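Local atomic coordinates of maltose operon transcriptional repressor (Staphylococcus aureus subsp. aureus Mu50, PDB entry 3HCW), a protein that probably represses transcription of the maltose operon as a LacI/GalR-type regulator, its C-terminal part forming the likely sugar-sensing effector domain. Residues M92-V96 against A257-I261; L134-T138 against R149-F153; H204-L208 against A236-Q240; I245-L250 against I275-K280. All blocks are in the same frame, centred on the assembly; numbering follows the deposited sequence.

Contact 1: M92-V96 against A257-I261; sequences MPFIV and AILNI
Ile258 turns CG1 trans to its backbone N (chi1 -165°), which swings CD1 forward onto Ile95, while Ile261, one turn later, stretches its own CD1 out to the same side chain (chi2 -162°). The result is helix-on-sheet packing in the N-terminal Rossmann-like half of a periplasmic-binding-protein fold. The axes of helix segment 257-261 and strand segment 94-96 approach to 8.4 Å and run roughly antiparallel (154°). The methyl end of Ile95 sits among three helix residues: its CD1 lies 3.7 Å from Ile261 CD1 and 3.9 Å from Ile258 CD1. Its CG1 rests 3.8 Å from the methyl CB of Ala257, so that the whole CG1-CD1 branch lies against the helix. Backbone hydrogen bonds to strand 71-74 hold Ile95 in the sheet, where Ile73 and Ile111 of the flanking strands adjoin its side chain. Phe94 directs its ring to the other side of the sheet, stacking on Phe108 and touching helix 82-89. No hydrogen bond joins the two segments. Just before the strand the packing thins to Pro93 CB, 4.4 Å from Ile261 CG2, but Ile258 CD1 still reaches the backbone, 4.0 Å from Phe94 CA.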
loop_
_atom_site.group_PDB
_atom_site.type_symbol
_atom_site.label_atom_id
_atom_site.label_comp_id
_atom_site.label_asym_id
_atom_site.label_seq_id
_atom_site.Cartn_x
_atom_site.Cartn_y
_atom_site.Cartn_z
ATOM N N MET A 92 29.995 12.724 -2.231
ATOM C CA MET A 92 28.698 13.059 -1.647
ATOM C C MET A 92 28.477 12.329 -0.322
ATOM O O MET A 92 28.667 11.117 -0.256
ATOM C CB MET A 92 27.562 12.732 -2.623
ATOM C CG MET A 92 27.462 13.664 -3.833
ATOM S SD MET A 92 27.306 15.417 -3.424
ATOM C CE MET A 92 25.780 15.466 -2.465
ATOM N N PRO A 93 28.088 13.068 0.737
ATOM C CA PRO A 93 27.733 12.455 2.023
ATOM C C PRO A 93 26.487 11.597 1.862
ATOM O O PRO A 93 25.561 12.000 1.147
ATOM C CB PRO A 93 27.413 13.664 2.913
ATOM C CG PRO A 93 28.089 14.818 2.258
ATOM C CD PRO A 93 27.966 14.536 0.793
ATOM N N PHE A 94 26.474 10.418 2.487
ATOM C CA PHE A 94 25.310 9.530 2.398
ATOM C C PHE A 94 25.090 8.578 3.572
ATOM O O PHE A 94 25.980 8.347 4.384
ATOM C CB PHE A 94 25.247 8.773 1.052
ATOM C CG PHE A 94 26.363 7.792 0.829
ATOM C CD1 PHE A 94 27.558 8.201 0.243
ATOM C CD2 PHE A 94 26.202 6.449 1.146
ATOM C CE1 PHE A 94 28.589 7.300 0.007
ATOM C CE2 PHE A 94 27.231 5.538 0.913
ATOM C CZ PHE A 94 28.425 5.965 0.341
ATOM N N ILE A 95 23.871 8.050 3.636
ATOM C CA ILE A 95 23.500 6.953 4.521
ATOM C C ILE A 95 23.070 5.792 3.631
ATOM O O ILE A 95 22.634 6.007 2.500
ATOM C CB ILE A 95 22.361 7.386 5.519
ATOM C CG1 ILE A 95 22.917 7.543 6.924
ATOM C CG2 ILE A 95 21.265 6.365 5.636
ATOM C CD1 ILE A 95 23.922 8.619 7.059
ATOM N N VAL A 96 23.229 4.566 4.119
ATOM C CA VAL A 96 22.678 3.406 3.438
ATOM C C VAL A 96 21.696 2.717 4.363
ATOM O O VAL A 96 22.006 2.439 5.519
ATOM C CB VAL A 96 23.774 2.410 3.002
ATOM C CG1 VAL A 96 23.166 1.212 2.265
ATOM C CG2 VAL A 96 24.813 3.099 2.121
ATOM N N ALA A 257 20.438 10.350 11.276
ATOM C CA ALA A 257 21.855 10.108 10.966
ATOM C C ALA A 257 22.406 11.084 9.932
ATOM O O ALA A 257 23.471 11.650 10.134
ATOM C CB ALA A 257 22.076 8.678 10.486
ATOM N N ILE A 258 21.678 11.279 8.835
ATOM C CA ILE A 258 22.155 12.129 7.742
ATOM C C ILE A 258 22.212 13.607 8.163
ATOM O O ILE A 258 23.141 14.326 7.783
ATOM C CB ILE A 258 21.360 11.884 6.421
ATOM C CG1 ILE A 258 22.084 12.473 5.202
ATOM C CG2 ILE A 258 19.912 12.369 6.536
ATOM C CD1 ILE A 258 23.525 11.943 4.978
ATOM N N LEU A 259 21.246 14.020 8.989
ATOM C CA LEU A 259 21.190 15.352 9.583
ATOM C C LEU A 259 22.379 15.599 10.491
ATOM O O LEU A 259 22.947 16.692 10.491
ATOM C CB LEU A 259 19.905 15.510 10.392
ATOM C CG LEU A 259 18.697 16.253 9.811
ATOM C CD1 LEU A 259 18.584 16.151 8.287
ATOM C CD2 LEU A 259 17.413 15.791 10.513
ATOM N N ASN A 260 22.753 14.570 11.249
ATOM C CA ASN A 260 23.883 14.634 12.163
ATOM C C ASN A 260 25.208 14.700 11.406
ATOM O O ASN A 260 26.117 15.423 11.806
ATOM C CB ASN A 260 23.864 13.454 13.143
ATOM C CG ASN A 260 22.753 13.570 14.208
ATOM O OD1 ASN A 260 22.597 12.675 15.038
ATOM N ND2 ASN A 260 21.984 14.657 14.179
ATOM N N ILE A 261 25.298 13.959 10.304
ATOM C CA ILE A 261 26.454 14.034 9.417
ATOM C C ILE A 261 26.609 15.454 8.830
ATOM O O ILE A 261 27.709 16.007 8.822
ATOM C CB ILE A 261 26.412 12.922 8.331
ATOM C CG1 ILE A 261 26.585 11.552 8.998
ATOM C CG2 ILE A 261 27.480 13.139 7.256
ATOM C CD1 ILE A 261 26.978 10.421 8.071
#

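Contact 2: L134-T138 against R149-F153; sequences LIFIT and RIQGF
Phe136 and Phe153 form the dense centre of this contact, which packs the first strand of a beta-alpha-beta unit (strand 133-139, helix 144-159, strand 163-169) against its own connecting helix. Segments 134-138 and 149-153 run almost exactly antiparallel, with axes 9.9 Å apart. Both phenylalanines hold CG trans to the backbone N (chi1 -163° and 167°), and their side chains pass one another pointing opposite ways. Phe136 CB stands over the face of the Phe153 ring, 3.7 Å from its centroid, a CH-pi contact. The two rings meet obliquely, planes 53° apart and centroids 5.2 Å apart. Leu134 CB approaches the outer end of the Phe153 ring, 3.6 Å from Phe153 CZ, and Thr123 of helix 115-129 touches both residues. Ile150, partly exposed, marks the looser side, although its CG1 still lies 3.7 Å from Phe136 CE2. Arg149 meets the Phe136 ring with CB, near CZ; its extended chain then leads away to hydrogen bonds with Asn115 OD1 and a glycerol, and a weak one with Leu199 O. Thr138 turns OG1 to a hydrogen bond with Ser146 OG and offers the helix its methyl, CG2, which lies 3.9 Å from Ile150 CD1.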
loop_
_atom_site.group_PDB
_atom_site.type_symbol
_atom_site.label_atom_id
_atom_site.label_comp_id
_atom_site.label_asym_id
_atom_site.label_seq_id
_atom_site.Cartn_x
_atom_site.Cartn_y
_atom_site.Cartn_z
ATOM N N LEU A 134 10.208 -27.453 5.265
ATOM C CA LEU A 134 10.135 -25.995 5.121
ATOM C C LEU A 134 10.462 -25.527 3.701
ATOM O O LEU A 134 11.319 -26.104 3.027
ATOM C CB LEU A 134 11.084 -25.317 6.112
ATOM C CG LEU A 134 10.893 -25.573 7.611
ATOM C CD1 LEU A 134 12.157 -25.275 8.394
ATOM C CD2 LEU A 134 9.731 -24.762 8.145
ATOM N N ILE A 135 9.768 -24.479 3.259
ATOM C CA ILE A 135 9.997 -23.852 1.952
ATOM C C ILE A 135 10.216 -22.348 2.143
ATOM O O ILE A 135 9.400 -21.679 2.784
ATOM C CB ILE A 135 8.801 -24.091 0.983
ATOM C CG1 ILE A 135 8.514 -25.584 0.809
ATOM C CG2 ILE A 135 9.065 -23.447 -0.385
ATOM C CD1 ILE A 135 7.026 -25.925 0.666
ATOM N N PHE A 136 11.333 -21.834 1.625
ATOM C CA PHE A 136 11.567 -20.393 1.567
ATOM C C PHE A 136 11.424 -19.902 0.135
ATOM O O PHE A 136 12.054 -20.432 -0.778
ATOM C CB PHE A 136 12.953 -20.002 2.098
ATOM C CG PHE A 136 13.091 -18.529 2.430
ATOM C CD1 PHE A 136 12.870 -18.076 3.741
ATOM C CD2 PHE A 136 13.447 -17.597 1.444
ATOM C CE1 PHE A 136 12.993 -16.718 4.067
ATOM C CE2 PHE A 136 13.570 -16.236 1.753
ATOM C CZ PHE A 136 13.344 -15.796 3.069
ATOM N N ILE A 137 10.601 -18.876 -0.047
ATOM C CA ILE A 137 10.376 -18.305 -1.365
ATOM C C ILE A 137 10.977 -16.901 -1.443
ATOM O O ILE A 137 10.687 -16.041 -0.613
ATOM C CB ILE A 137 8.870 -18.318 -1.744
ATOM C CG1 ILE A 137 8.298 -19.732 -1.604
ATOM C CG2 ILE A 137 8.666 -17.795 -3.160
ATOM C CD1 ILE A 137 6.870 -19.891 -2.098
ATOM N N THR A 138 11.834 -16.683 -2.432
ATOM C CA THR A 138 12.515 -15.400 -2.584
ATOM C C THR A 138 12.364 -14.791 -3.989
ATOM O O THR A 138 11.884 -15.448 -4.922
ATOM C CB THR A 138 14.011 -15.485 -2.138
ATOM O OG1 THR A 138 14.544 -14.163 -1.999
ATOM C CG2 THR A 138 14.860 -16.296 -3.124
ATOM N N ARG A 149 18.148 -13.296 5.039
ATOM C CA ARG A 149 16.938 -14.021 5.446
ATOM C C ARG A 149 16.978 -15.499 5.044
ATOM O O ARG A 149 16.533 -16.354 5.808
ATOM C CB ARG A 149 15.661 -13.312 4.959
ATOM C CG ARG A 149 15.415 -11.965 5.671
ATOM C CD ARG A 149 14.160 -11.246 5.184
ATOM N NE ARG A 149 14.078 -9.889 5.732
ATOM C CZ ARG A 149 13.281 -8.920 5.274
ATOM N NH1 ARG A 149 12.477 -9.133 4.241
ATOM N NH2 ARG A 149 13.307 -7.718 5.839
ATOM N N ILE A 150 17.525 -15.795 3.862
ATOM C CA ILE A 150 17.831 -17.178 3.475
ATOM C C ILE A 150 18.798 -17.839 4.470
ATOM O O ILE A 150 18.525 -18.939 4.960
ATOM C CB ILE A 150 18.327 -17.278 1.986
ATOM C CG1 ILE A 150 17.163 -16.970 1.031
ATOM C CG2 ILE A 150 18.900 -18.663 1.667
ATOM C CD1 ILE A 150 17.550 -16.688 -0.390
ATOM N N GLN A 151 19.906 -17.165 4.787
ATOM C CA GLN A 151 20.878 -17.699 5.753
ATOM C C GLN A 151 20.276 -18.043 7.136
ATOM O O GLN A 151 20.567 -19.097 7.696
ATOM C CB GLN A 151 22.066 -16.745 5.916
ATOM C CG GLN A 151 23.182 -17.258 6.851
ATOM C CD GLN A 151 23.747 -18.598 6.416
ATOM O OE1 GLN A 151 24.466 -18.687 5.417
ATOM N NE2 GLN A 151 23.425 -19.655 7.167
ATOM N N GLY A 152 19.433 -17.167 7.671
ATOM C CA GLY A 152 18.797 -17.419 8.961
ATOM C C GLY A 152 17.832 -18.591 8.909
ATOM O O GLY A 152 17.683 -19.336 9.880
ATOM N N PHE A 153 17.179 -18.746 7.761
ATOM C CA PHE A 153 16.211 -19.808 7.533
ATOM C C PHE A 153 16.911 -21.163 7.480
ATOM O O PHE A 153 16.503 -22.113 8.166
ATOM C CB PHE A 153 15.471 -19.528 6.214
ATOM C CG PHE A 153 14.662 -20.686 5.689
ATOM C CD1 PHE A 153 13.380 -20.927 6.169
ATOM C CD2 PHE A 153 15.174 -21.514 4.683
ATOM C CE1 PHE A 153 12.620 -21.987 5.665
ATOM C CE2 PHE A 153 14.433 -22.562 4.183
ATOM C CZ PHE A 153 13.150 -22.796 4.669
#

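Contact 3: H204-L208 against A236-Q240; sequences HLAIL and ASPPQ
Gln240 reaches from the loop before strand 241-244 to His204 on helix 201-213, and its CB already starts the side chain toward that helix. CG lies in the plane of the His204 ring, at its edge, 3.8 Å from His204 NE2. A bend at chi2 (-72°) brings CD to within 3.3 Å of His204 NE2, with the amide plane 57° from the ring. OE1 accepts a short hydrogen bond from His204 NE2, 2.6 Å long and fairly straight at 159°; the donor stands well above the carbonyl plane, although OE1 lies close to the ring plane. Thr224 OG1 also bonds OE1. NE2 turns back to Pro238 O at 2.8 Å, bracing the loop just after its cis peptide bond, and lies 3.5 Å from Leu208 CD2. Ala236 CB fits between Leu208 CD1 (3.9 Å) and Leu205 CD2 (4.0 Å), and one water donates to both Leu208 O and Ser237 O. The loop belongs to the dimer interface: Ala236 O bonds Ser209 OG of the second subunit. His204 NE2 donates to Gln240 and ND1 bonds Ser198 OG, so both buried ring nitrogens are satisfied. Separately, OE1 as acceptor and NE2 as donor fix the amide's orientation.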
loop_
_atom_site.group_PDB
_atom_site.type_symbol
_atom_site.label_atom_id
_atom_site.label_comp_id
_atom_site.label_asym_id
_atom_site.label_seq_id
_atom_site.Cartn_x
_atom_site.Cartn_y
_atom_site.Cartn_z
ATOM N N HIS A 204 4.572 -12.405 -0.851
ATOM C CA HIS A 204 3.711 -13.328 -0.093
ATOM C C HIS A 204 2.238 -13.266 -0.483
ATOM O O HIS A 204 1.575 -14.295 -0.523
ATOM C CB HIS A 204 3.837 -13.050 1.402
ATOM C CG HIS A 204 3.332 -14.152 2.281
ATOM N ND1 HIS A 204 3.962 -15.372 2.383
ATOM C CD2 HIS A 204 2.293 -14.192 3.152
ATOM C CE1 HIS A 204 3.325 -16.126 3.259
ATOM N NE2 HIS A 204 2.302 -15.435 3.735
ATOM N N LEU A 205 1.734 -12.067 -0.774
ATOM C CA LEU A 205 0.334 -11.911 -1.161
ATOM C C LEU A 205 0.016 -12.585 -2.500
ATOM O O LEU A 205 -1.084 -13.095 -2.681
ATOM C CB LEU A 205 -0.070 -10.447 -1.204
ATOM C CG LEU A 205 -0.168 -9.648 0.107
ATOM C CD1 LEU A 205 -0.448 -8.191 -0.232
ATOM C CD2 LEU A 205 -1.231 -10.179 1.057
ATOM N N ALA A 206 0.980 -12.586 -3.421
ATOM C CA ALA A 206 0.837 -13.297 -4.692
ATOM C C ALA A 206 0.810 -14.802 -4.439
ATOM O O ALA A 206 0.041 -15.514 -5.071
ATOM C CB ALA A 206 1.974 -12.937 -5.649
ATOM N N ILE A 207 1.661 -15.269 -3.519
ATOM C CA ILE A 207 1.690 -16.677 -3.121
ATOM C C ILE A 207 0.322 -17.138 -2.577
ATOM O O ILE A 207 -0.186 -18.167 -3.001
ATOM C CB ILE A 207 2.795 -16.987 -2.050
ATOM C CG1 ILE A 207 4.165 -16.372 -2.400
ATOM C CG2 ILE A 207 2.916 -18.498 -1.809
ATOM C CD1 ILE A 207 4.849 -16.930 -3.644
ATOM N N LEU A 208 -0.260 -16.370 -1.652
ATOM C CA LEU A 208 -1.549 -16.720 -1.037
ATOM C C LEU A 208 -2.653 -16.812 -2.083
ATOM O O LEU A 208 -3.540 -17.653 -1.977
ATOM C CB LEU A 208 -1.938 -15.712 0.062
ATOM C CG LEU A 208 -0.928 -15.511 1.198
ATOM C CD1 LEU A 208 -1.297 -14.348 2.105
ATOM C CD2 LEU A 208 -0.707 -16.774 1.994
ATOM N N ALA A 236 -4.777 -10.138 5.333
ATOM C CA ALA A 236 -4.602 -11.147 4.283
ATOM C C ALA A 236 -5.546 -12.321 4.531
ATOM O O ALA A 236 -6.175 -12.400 5.581
ATOM C CB ALA A 236 -3.158 -11.630 4.237
ATOM N N SER A 237 -5.638 -13.222 3.557
ATOM C CA SER A 237 -6.462 -14.412 3.643
ATOM C C SER A 237 -5.556 -15.645 3.721
ATOM O O SER A 237 -5.015 -16.071 2.694
ATOM C CB SER A 237 -7.387 -14.518 2.416
ATOM O OG SER A 237 -8.290 -13.413 2.346
ATOM N N PRO A 238 -5.351 -16.204 4.941
ATOM C CA PRO A 238 -5.760 -15.753 6.287
ATOM C C PRO A 238 -4.759 -14.743 6.877
ATOM O O PRO A 238 -3.679 -14.576 6.309
ATOM C CB PRO A 238 -5.710 -17.049 7.101
ATOM C CG PRO A 238 -4.553 -17.787 6.509
ATOM C CD PRO A 238 -4.605 -17.476 5.006
ATOM N N PRO A 239 -5.116 -14.048 7.992
ATOM C CA PRO A 239 -4.130 -13.171 8.629
ATOM C C PRO A 239 -2.771 -13.835 8.817
ATOM O O PRO A 239 -2.693 -14.992 9.231
ATOM C CB PRO A 239 -4.773 -12.862 9.974
ATOM C CG PRO A 239 -6.225 -12.780 9.624
ATOM C CD PRO A 239 -6.412 -13.970 8.692
ATOM N N GLN A 240 -1.714 -13.100 8.491
ATOM C CA GLN A 240 -0.387 -13.701 8.403
ATOM C C GLN A 240 0.530 -13.404 9.575
ATOM O O GLN A 240 0.644 -12.253 10.038
ATOM C CB GLN A 240 0.291 -13.312 7.090
ATOM C CG GLN A 240 -0.454 -13.830 5.851
ATOM C CD GLN A 240 -0.301 -15.316 5.683
ATOM O OE1 GLN A 240 0.796 -15.846 5.826
ATOM N NE2 GLN A 240 -1.396 -16.003 5.375
HETATM O O HOH W 1 -4.879 -17.905 0.474
#

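Contact 4: I245-L250 against I275-K280; sequences IKPRML and IDTELK
Ile275 spreads its branches over the start of helix 247-263, CG2 against Lys246 and CD1 against Leu250, at one of the places where the chain passes between two lobes. As in LacI/GalR-type effector domains, three crossovers probably form the hinge; residues 245-250 and 275-280 overlap two of them, and Asn113 next to the third bonds both Ile245 O and Ile275 O through its ND2. Ile275 CG2 lies 3.7 Å from Lys246 CB, while CD1, on the other branch, is 3.8 Å from Leu250 CD2. Further along, Ile245 and Thr277, whose CA atoms are the nearest across the segments, turn methyl to methyl at a slant, their CG2 atoms 4.1 Å apart.

Lys246, at the N-cap position, lays its side chain along the other segment rather than end-on to it. CG passes 3.3 Å from Asp276 O; a bend at chi2 (-79°), followed by an extended run, brings the ammonium group to the carboxylate of Glu278. Lys246 NZ meets Glu278 OE1 at 2.9 Å, nearly in line with the C-O bond. Lys280 comes in roughly at right angles to Lys246, and Asp244 OD2 forms salt bridges with both lysines, so two carboxylates probably balance the neighbouring charges. The network thus ties the helix start to strand 272-280 on the far side of the crossover. Glu278 OE1 also receives a weak hydrogen bond, part of a salt bridge, from Lys280 NZ at 3.0 Å, the two ammonium nitrogens, Lys246 NZ and Lys280 NZ, standing 3.7 Å apart.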
loop_
_atom_site.group_PDB
_atom_site.type_symbol
_atom_site.label_atom_id
_atom_site.label_comp_id
_atom_site.label_asym_id
_atom_site.label_seq_id
_atom_site.Cartn_x
_atom_site.Cartn_y
_atom_site.Cartn_z
ATOM N N ILE A 245 9.413 -5.241 10.909
ATOM C CA ILE A 245 10.803 -4.785 10.770
ATOM C C ILE A 245 10.957 -3.274 10.979
ATOM O O ILE A 245 11.992 -2.687 10.634
ATOM C CB ILE A 245 11.450 -5.264 9.445
ATOM C CG1 ILE A 245 10.790 -4.607 8.230
ATOM C CG2 ILE A 245 11.393 -6.778 9.343
ATOM C CD1 ILE A 245 11.493 -4.894 6.920
ATOM N N LYS A 246 9.916 -2.678 11.576
ATOM C CA LYS A 246 9.861 -1.267 11.970
ATOM C C LYS A 246 10.366 -0.282 10.894
ATOM O O LYS A 246 11.350 0.437 11.123
ATOM C CB LYS A 246 10.628 -1.061 13.284
ATOM C CG LYS A 246 10.478 -2.178 14.315
ATOM C CD LYS A 246 9.155 -2.090 15.070
ATOM C CE LYS A 246 8.957 -3.327 15.935
ATOM N NZ LYS A 246 7.531 -3.491 16.345
ATOM N N PRO A 247 9.714 -0.261 9.714
ATOM C CA PRO A 247 10.220 0.587 8.614
ATOM C C PRO A 247 10.142 2.104 8.879
ATOM O O PRO A 247 10.996 2.870 8.395
ATOM C CB PRO A 247 9.366 0.157 7.410
ATOM C CG PRO A 247 8.109 -0.442 8.009
ATOM C CD PRO A 247 8.512 -1.033 9.330
ATOM N N ARG A 248 9.157 2.531 9.667
ATOM C CA ARG A 248 9.055 3.940 10.049
ATOM C C ARG A 248 10.202 4.338 10.977
ATOM O O ARG A 248 10.751 5.435 10.837
ATOM C CB ARG A 248 7.702 4.255 10.671
ATOM C CG ARG A 248 7.382 5.730 10.668
ATOM C CD ARG A 248 5.941 5.966 11.045
ATOM N NE ARG A 248 5.688 7.388 11.231
ATOM C CZ ARG A 248 4.487 7.918 11.419
ATOM N NH1 ARG A 248 4.365 9.231 11.581
ATOM N NH2 ARG A 248 3.416 7.141 11.450
ATOM N N MET A 249 10.573 3.432 11.890
ATOM C CA MET A 249 11.752 3.605 12.745
ATOM C C MET A 249 13.041 3.649 11.927
ATOM O O MET A 249 13.869 4.519 12.139
ATOM C CB MET A 249 11.860 2.486 13.783
ATOM C CG MET A 249 11.430 2.859 15.194
ATOM S SD MET A 249 11.975 1.641 16.421
ATOM C CE MET A 249 13.709 2.057 16.581
ATOM N N LEU A 250 13.210 2.696 11.004
ATOM C CA LEU A 250 14.383 2.691 10.113
ATOM C C LEU A 250 14.568 4.034 9.398
ATOM O O LEU A 250 15.675 4.565 9.338
ATOM C CB LEU A 250 14.262 1.579 9.057
ATOM C CG LEU A 250 14.457 0.121 9.467
ATOM C CD1 LEU A 250 13.695 -0.784 8.518
ATOM C CD2 LEU A 250 15.938 -0.260 9.502
ATOM N N ILE A 275 18.019 -1.799 14.185
ATOM C CA ILE A 275 16.646 -1.655 14.659
ATOM C C ILE A 275 16.081 -3.054 14.938
ATOM O O ILE A 275 16.107 -3.923 14.063
ATOM C CB ILE A 275 15.773 -0.852 13.633
ATOM C CG1 ILE A 275 15.982 0.647 13.807
ATOM C CG2 ILE A 275 14.278 -1.132 13.778
ATOM C CD1 ILE A 275 16.980 1.224 12.874
ATOM N N ASP A 276 15.607 -3.261 16.166
ATOM C CA ASP A 276 15.064 -4.549 16.610
ATOM C C ASP A 276 13.759 -4.864 15.897
ATOM O O ASP A 276 12.964 -3.977 15.633
ATOM C CB ASP A 276 14.789 -4.544 18.124
ATOM C CG ASP A 276 16.057 -4.466 18.971
ATOM O OD1 ASP A 276 17.137 -4.939 18.539
ATOM O OD2 ASP A 276 15.954 -3.940 20.101
ATOM N N THR A 277 13.542 -6.141 15.611
ATOM C CA THR A 277 12.323 -6.581 14.959
ATOM C C THR A 277 11.410 -7.308 15.958
ATOM O O THR A 277 11.795 -7.564 17.096
ATOM C CB THR A 277 12.639 -7.490 13.771
ATOM O OG1 THR A 277 13.233 -8.695 14.248
ATOM C CG2 THR A 277 13.595 -6.795 12.771
ATOM N N GLU A 278 10.197 -7.630 15.526
ATOM C CA GLU A 278 9.232 -8.271 16.404
ATOM C C GLU A 278 8.326 -9.228 15.636
ATOM O O GLU A 278 7.653 -8.837 14.681
ATOM C CB GLU A 278 8.404 -7.206 17.140
ATOM C CG GLU A 278 7.253 -7.753 17.954
ATOM C CD GLU A 278 6.393 -6.657 18.591
ATOM O OE1 GLU A 278 6.549 -5.468 18.230
ATOM O OE2 GLU A 278 5.548 -6.991 19.455
ATOM N N LEU A 279 8.331 -10.484 16.061
ATOM C CA LEU A 279 7.383 -11.477 15.591
ATOM C C LEU A 279 5.965 -11.127 16.048
ATOM O O LEU A 279 5.740 -10.845 17.225
ATOM C CB LEU A 279 7.784 -12.872 16.099
ATOM C CG LEU A 279 6.838 -14.051 15.802
ATOM C CD1 LEU A 279 6.815 -14.371 14.329
ATOM C CD2 LEU A 279 7.235 -15.267 16.601
ATOM N N LYS A 280 5.039 -11.110 15.091
ATOM C CA LYS A 280 3.602 -10.971 15.337
ATOM C C LYS A 280 2.933 -12.270 14.884
ATOM O O LYS A 280 2.847 -12.537 13.680
ATOM C CB LYS A 280 3.008 -9.800 14.533
ATOM C CG LYS A 280 3.635 -8.420 14.754
ATOM C CD LYS A 280 2.911 -7.642 15.851
ATOM C CE LYS A 280 3.171 -6.141 15.756
ATOM N NZ LYS A 280 4.613 -5.794 15.934
#

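Contact 4 sits near the centre of the folded chain, its own centre about 11 Å from it, between contact 1 in one lobe and contacts 2 and 3 in the other. Helix 247-263 connects it to contact 1, whose centre is 21 Å away. Contacts 1 and 2, with centres 32 Å apart, pack helices on the two halves of the long sheet. Contact 2 touches contact 4 through Arg149 NH2 and Ile245 CD1, 3.5 Å apart. Arg149 and the backbone of Thr277 each bind glycerol, which probably came from the crystallisation liquor but may mark the cleft expected for effector. Contact 2 also abuts contact 3, where Ile137 CD1 lies 3.9 Å from Ile207 CD1; from there contact 3 extends to the second subunit.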